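Long-range contact in catalase (Corynebacterium glutamicum, PDB 4B7H), which breaks down hydrogen peroxide to water and oxygen at a haem iron, and binds NADPH as well as the inhibitor nitric oxide: residues 99-110 / 122-133. Numbering follows the deposited sequence.
Sequences KVTPLAVRFSTV and DVHGFALRFYTE. With HEM (protoporphyrin IX containing Fe), chain E.
F107 sets its ring edge, led by CE1, over one face of F126, offset toward the rim, where antiparallel strands 100-108 and 125-132 run side by side in the curled antiparallel β-sheet, the β-barrel of the catalase fold. The planes stand at 89°, an edge-to-face pair with F107 CE1 3.6 Å from F126 CD2; W271 makes a second edge-to-face pair with F126. V105 CG2 lies over a face of the F107 ring and also touches L128 CD2, 3.8 Å away. L103 and F130 extend this apolar layer, which packs against strand 305-314 through F310 and L312.

The face that carries R106, S108 and A127 looks onto the haem. R106, with CG turned opposite the main-chain nitrogen (chi1 -174°) and the chain extended as far as NE, reaches along a propionate and gives an NH1 bond to HEM O2D, 2.7 Å and in the guanidinium plane. The same NH1 also bonds H70 O, so it is shared between two acceptors. G125 CA comes within 3.5 Å of the haem methyl CMD, while S108 OG, close beside G125, is hydrogen-bonded to H70 ND1 in the nitric oxide pocket.

Backbone bonds hold the middle firmly, among them R129 N to A104 O at 2.8 Å. Towards the solvent the pairing slackens: K99 NZ is held mainly by a salt bridge to D93, and its long bridge to exposed E133, seen with one of two modelled conformers, is doubtful. Past the strands at the buried end, D122 OD2, which also accepts A111 N, is met by V110 N at 2.8 Å, from above the carboxylate plane.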
loop_
_atom_site.group_PDB
_atom_site.type_symbol
_atom_site.label_atom_id
_atom_site.label_comp_id
_atom_site.label_asym_id
_atom_site.label_seq_id
_atom_site.Cartn_x
_atom_site.Cartn_y
_atom_site.Cartn_z
ATOM N N LYS A 99 -18.510 -11.797 36.181
ATOM C CA LYS A 99 -17.506 -11.872 35.114
ATOM C C LYS A 99 -16.450 -10.777 35.237
ATOM O O LYS A 99 -16.769 -9.625 35.537
ATOM C CB LYS A 99 -18.173 -11.805 33.732
ATOM C CG LYS A 99 -18.966 -13.049 33.341
ATOM C CD LYS A 99 -18.081 -14.141 32.754
ATOM C CE LYS A 99 -18.911 -15.357 32.346
ATOM N NZ LYS A 99 -18.138 -16.322 31.506
ATOM N N VAL A 100 -15.194 -11.150 35.014
ATOM C CA VAL A 100 -14.089 -10.198 34.950
ATOM C C VAL A 100 -13.456 -10.344 33.573
ATOM O O VAL A 100 -13.054 -11.444 33.181
ATOM C CB VAL A 100 -13.035 -10.461 36.048
ATOM C CG1 VAL A 100 -11.885 -9.462 35.940
ATOM C CG2 VAL A 100 -13.682 -10.374 37.415
ATOM N N THR A 101 -13.374 -9.240 32.833
ATOM C CA THR A 101 -12.937 -9.288 31.437
ATOM C C THR A 101 -11.817 -8.281 31.175
ATOM O O THR A 101 -11.933 -7.124 31.569
ATOM C CB THR A 101 -14.121 -8.976 30.503
ATOM O OG1 THR A 101 -15.212 -9.860 30.803
ATOM C CG2 THR A 101 -13.730 -9.124 29.025
ATOM N N PRO A 102 -10.727 -8.715 30.507
ATOM C CA PRO A 102 -9.684 -7.737 30.159
ATOM C C PRO A 102 -10.205 -6.701 29.158
ATOM O O PRO A 102 -11.071 -7.016 28.330
ATOM C CB PRO A 102 -8.592 -8.592 29.496
ATOM C CG PRO A 102 -8.914 -10.016 29.851
ATOM C CD PRO A 102 -10.407 -10.061 30.004
ATOM N N LEU A 103 -9.662 -5.488 29.215
ATOM C CA LEU A 103 -10.071 -4.447 28.293
ATOM C C LEU A 103 -8.902 -3.617 27.781
ATOM O O LEU A 103 -7.831 -3.559 28.398
ATOM C CB LEU A 103 -11.128 -3.533 28.935
ATOM C CG LEU A 103 -10.662 -2.531 29.997
ATOM C CD1 LEU A 103 -10.092 -1.236 29.408
ATOM C CD2 LEU A 103 -11.815 -2.208 30.926
ATOM N N ALA A 104 -9.141 -2.969 26.645
ATOM C CA ALA A 104 -8.303 -1.889 26.144
ATOM C C ALA A 104 -9.183 -0.653 26.027
ATOM O O ALA A 104 -10.403 -0.765 25.871
ATOM C CB ALA A 104 -7.732 -2.237 24.784
ATOM N N VAL A 105 -8.571 0.525 26.088
ATOM C CA VAL A 105 -9.288 1.771 25.836
ATOM C C VAL A 105 -8.402 2.721 25.056
ATOM O O VAL A 105 -7.194 2.738 25.253
ATOM C CB VAL A 105 -9.784 2.434 27.159
ATOM C CG1 VAL A 105 -8.616 2.967 27.993
ATOM C CG2 VAL A 105 -10.774 3.546 26.877
ATOM N N ARG A 106 -8.998 3.489 24.149
ATOM C CA ARG A 106 -8.303 4.615 23.530
ATOM C C ARG A 106 -9.172 5.859 23.666
ATOM O O ARG A 106 -10.377 5.826 23.378
ATOM C CB ARG A 106 -7.950 4.332 22.061
ATOM C CG ARG A 106 -7.087 5.421 21.395
ATOM C CD ARG A 106 -6.669 4.996 19.997
ATOM N NE ARG A 106 -5.870 5.998 19.281
ATOM C CZ ARG A 106 -6.378 7.035 18.615
ATOM N NH1 ARG A 106 -7.695 7.242 18.594
ATOM N NH2 ARG A 106 -5.564 7.882 17.979
ATOM N N PHE A 107 -8.557 6.934 24.147
ATOM C CA PHE A 107 -9.189 8.247 24.237
ATOM C C PHE A 107 -8.583 9.117 23.151
ATOM O O PHE A 107 -7.455 8.880 22.717
ATOM C CB PHE A 107 -8.884 8.895 25.586
ATOM C CG PHE A 107 -9.364 8.102 26.778
ATOM C CD1 PHE A 107 -10.704 8.121 27.150
ATOM C CD2 PHE A 107 -8.471 7.366 27.541
ATOM C CE1 PHE A 107 -11.145 7.405 28.252
ATOM C CE2 PHE A 107 -8.904 6.647 28.641
ATOM C CZ PHE A 107 -10.243 6.668 28.998
ATOM N N SER A 108 -9.294 10.153 22.728
ATOM C CA SER A 108 -8.825 10.941 21.592
ATOM C C SER A 108 -9.560 12.261 21.482
ATOM O O SER A 108 -10.578 12.460 22.135
ATOM C CB SER A 108 -9.051 10.146 20.300
ATOM O OG SER A 108 -10.416 9.760 20.183
ATOM N N THR A 109 -9.046 13.154 20.642
ATOM C CA THR A 109 -9.842 14.264 20.131
ATOM C C THR A 109 -10.407 13.803 18.783
ATOM O O THR A 109 -10.294 12.621 18.452
ATOM C CB THR A 109 -9.002 15.537 19.967
ATOM O OG1 THR A 109 -7.861 15.237 19.153
ATOM C CG2 THR A 109 -8.542 16.065 21.321
ATOM N N VAL A 110 -10.991 14.714 18.005
ATOM C CA VAL A 110 -11.613 14.352 16.729
ATOM C C VAL A 110 -10.943 14.971 15.504
ATOM O O VAL A 110 -10.537 14.259 14.585
ATOM C CB VAL A 110 -13.112 14.726 16.706
ATOM C CG1 VAL A 110 -13.723 14.439 15.328
ATOM C CG2 VAL A 110 -13.854 13.981 17.805
ATOM N N ASP A 122 -13.070 20.137 21.615
ATOM C CA ASP A 122 -13.463 19.055 20.728
ATOM C C ASP A 122 -14.238 18.033 21.525
ATOM O O ASP A 122 -14.142 17.990 22.756
ATOM C CB ASP A 122 -12.223 18.365 20.142
ATOM C CG ASP A 122 -12.426 17.899 18.713
ATOM O OD1 ASP A 122 -13.583 17.913 18.220
ATOM O OD2 ASP A 122 -11.419 17.514 18.072
ATOM N N VAL A 123 -14.988 17.197 20.818
ATOM C CA VAL A 123 -15.479 15.949 21.379
ATOM C C VAL A 123 -14.248 15.102 21.721
ATOM O O VAL A 123 -13.212 15.201 21.035
ATOM C CB VAL A 123 -16.362 15.206 20.345
ATOM C CG1 VAL A 123 -16.685 13.792 20.801
ATOM C CG2 VAL A 123 -17.641 15.993 20.058
ATOM N N HIS A 124 -14.340 14.284 22.770
ATOM C CA HIS A 124 -13.305 13.286 23.018
ATOM C C HIS A 124 -13.822 11.877 22.851
ATOM O O HIS A 124 -14.866 11.499 23.396
ATOM C CB HIS A 124 -12.669 13.458 24.393
ATOM C CG HIS A 124 -11.881 14.716 24.508
ATOM N ND1 HIS A 124 -10.515 14.756 24.345
ATOM C CD2 HIS A 124 -12.278 15.995 24.706
ATOM C CE1 HIS A 124 -10.098 16.005 24.471
ATOM N NE2 HIS A 124 -11.150 16.775 24.696
ATOM N N GLY A 125 -13.071 11.092 22.090
ATOM C CA GLY A 125 -13.378 9.689 21.912
ATOM C C GLY A 125 -13.158 8.909 23.190
ATOM O O GLY A 125 -12.276 9.230 23.986
ATOM N N PHE A 126 -13.956 7.861 23.364
ATOM C CA PHE A 126 -13.960 7.048 24.573
ATOM C C PHE A 126 -14.256 5.629 24.078
ATOM O O PHE A 126 -15.398 5.162 24.108
ATOM C CB PHE A 126 -15.063 7.562 25.509
ATOM C CG PHE A 126 -14.934 7.118 26.945
ATOM C CD1 PHE A 126 -15.076 5.785 27.292
ATOM C CD2 PHE A 126 -14.724 8.050 27.955
ATOM C CE1 PHE A 126 -14.977 5.381 28.626
ATOM C CE2 PHE A 126 -14.639 7.653 29.298
ATOM C CZ PHE A 126 -14.765 6.319 29.629
ATOM N N ALA A 127 -13.212 4.950 23.603
ATOM C CA ALA A 127 -13.377 3.720 22.838
ATOM C C ALA A 127 -12.833 2.502 23.565
ATOM O O ALA A 127 -11.620 2.380 23.772
ATOM C CB ALA A 127 -12.712 3.867 21.476
ATOM N N LEU A 128 -13.733 1.588 23.913
ATOM C CA LEU A 128 -13.404 0.419 24.726
ATOM C C LEU A 128 -13.413 -0.860 23.914
ATOM O O LEU A 128 -14.273 -1.039 23.052
ATOM C CB LEU A 128 -14.446 0.270 25.832
ATOM C CG LEU A 128 -14.426 1.375 26.882
ATOM C CD1 LEU A 128 -15.803 1.533 27.489
ATOM C CD2 LEU A 128 -13.386 1.052 27.951
ATOM N N ARG A 129 -12.462 -1.752 24.202
ATOM C CA ARG A 129 -12.523 -3.140 23.752
ATOM C C ARG A 129 -12.578 -4.048 24.962
ATOM O O ARG A 129 -11.760 -3.913 25.877
ATOM C CB ARG A 129 -11.277 -3.530 22.950
ATOM C CG ARG A 129 -11.113 -5.058 22.823
ATOM C CD ARG A 129 -10.183 -5.411 21.671
ATOM N NE ARG A 129 -10.741 -4.878 20.435
ATOM C CZ ARG A 129 -10.039 -4.575 19.349
ATOM N NH1 ARG A 129 -8.726 -4.781 19.322
ATOM N NH2 ARG A 129 -10.655 -4.062 18.289
ATOM N N PHE A 130 -13.525 -4.977 24.958
ATOM C CA PHE A 130 -13.568 -6.028 25.958
ATOM C C PHE A 130 -13.177 -7.344 25.297
ATOM O O PHE A 130 -13.799 -7.766 24.315
ATOM C CB PHE A 130 -14.967 -6.107 26.576
ATOM C CG PHE A 130 -15.428 -4.804 27.171
ATOM C CD1 PHE A 130 -14.867 -4.338 28.350
ATOM C CD2 PHE A 130 -16.392 -4.025 26.536
ATOM C CE1 PHE A 130 -15.265 -3.130 28.901
ATOM C CE2 PHE A 130 -16.798 -2.804 27.083
ATOM C CZ PHE A 130 -16.232 -2.358 28.265
ATOM N N TYR A 131 -12.118 -7.969 25.813
ATOM C CA TYR A 131 -11.635 -9.230 25.255
ATOM C C TYR A 131 -12.447 -10.367 25.871
ATOM O O TYR A 131 -11.995 -11.020 26.815
ATOM C CB TYR A 131 -10.132 -9.415 25.524
ATOM C CG TYR A 131 -9.233 -8.388 24.835
ATOM C CD1 TYR A 131 -8.965 -7.147 25.421
ATOM C CD2 TYR A 131 -8.636 -8.671 23.608
ATOM C CE1 TYR A 131 -8.139 -6.217 24.800
ATOM C CE2 TYR A 131 -7.804 -7.744 22.972
ATOM C CZ TYR A 131 -7.553 -6.521 23.578
ATOM O OH TYR A 131 -6.743 -5.587 22.971
ATOM N N THR A 132 -13.648 -10.596 25.340
ATOM C CA THR A 132 -14.575 -11.556 25.937
ATOM C C THR A 132 -14.339 -12.982 25.448
ATOM O O THR A 132 -13.647 -13.213 24.446
ATOM C CB THR A 132 -16.076 -11.177 25.714
ATOM O OG1 THR A 132 -16.596 -11.845 24.555
ATOM C CG2 THR A 132 -16.275 -9.673 25.585
ATOM N N GLU A 133 -14.942 -13.934 26.150
ATOM C CA GLU A 133 -14.818 -15.348 25.811
ATOM C C GLU A 133 -15.580 -15.695 24.532
ATOM O O GLU A 133 -15.396 -16.769 23.970
ATOM C CB GLU A 133 -15.304 -16.225 26.970
ATOM C CG GLU A 133 -14.467 -16.088 28.242
ATOM C CD GLU A 133 -14.991 -16.929 29.394
ATOM O OE1 GLU A 133 -15.761 -17.883 29.146
ATOM O OE2 GLU A 133 -14.633 -16.631 30.554
HETATM C CHA HEM E . -12.942 6.944 14.674
HETATM C CHB HEM E . -16.292 6.634 11.182
HETATM C CHC HEM E . -19.503 8.670 14.179
HETATM C CHD HEM E . -16.609 7.513 17.848
HETATM C C1A HEM E . -13.557 6.699 13.471
HETATM C C2A HEM E . -12.940 6.083 12.312
HETATM C C3A HEM E . -13.881 5.988 11.361
HETATM C C4A HEM E . -15.108 6.545 11.877
HETATM C CMA HEM E . -13.755 5.402 9.950
HETATM C CAA HEM E . -11.470 5.616 12.235
HETATM C CBA HEM E . -11.366 4.191 12.758
HETATM C CGA HEM E . -10.003 3.587 12.544
HETATM O O1A HEM E . -9.560 2.838 13.450
HETATM O O2A HEM E . -9.355 3.828 11.492
HETATM C C1B HEM E . -17.457 7.183 11.669
HETATM C C2B HEM E . -18.682 7.377 10.926
HETATM C C3B HEM E . -19.563 7.968 11.760
HETATM C C4B HEM E . -18.920 8.130 13.045
HETATM C CMB HEM E . -18.863 6.983 9.446
HETATM C CAB HEM E . -21.026 8.387 11.522
HETATM C CBB HEM E . -21.806 7.776 10.630
HETATM C C1C HEM E . -19.076 8.375 15.461
HETATM C C2C HEM E . -19.875 8.334 16.678
HETATM C C3C HEM E . -19.050 8.011 17.689
HETATM C C4C HEM E . -17.728 7.820 17.132
HETATM C CMC HEM E . -21.391 8.641 16.750
HETATM C CAC HEM E . -19.355 7.772 19.188
HETATM C CBC HEM E . -20.549 7.339 19.625
HETATM C C1D HEM E . -15.357 7.332 17.328
HETATM C C2D HEM E . -14.203 7.119 18.139
HETATM C C3D HEM E . -13.062 6.941 17.175
HETATM C C4D HEM E . -13.630 7.050 15.859
HETATM C CMD HEM E . -14.135 7.092 19.665
HETATM C CAD HEM E . -11.618 6.662 17.567
HETATM C CBD HEM E . -11.500 5.189 17.953
HETATM C CGD HEM E . -10.087 5.006 18.421
HETATM O O1D HEM E . -9.310 4.272 17.762
HETATM O O2D HEM E . -9.725 5.621 19.456
HETATM N NA HEM E . -14.888 6.963 13.180
HETATM N NB HEM E . -17.628 7.651 12.953
HETATM N NC HEM E . -17.766 8.048 15.776
HETATM N ND HEM E . -14.991 7.296 15.985
HETATM FE FE HEM E . -16.305 7.541 14.481
#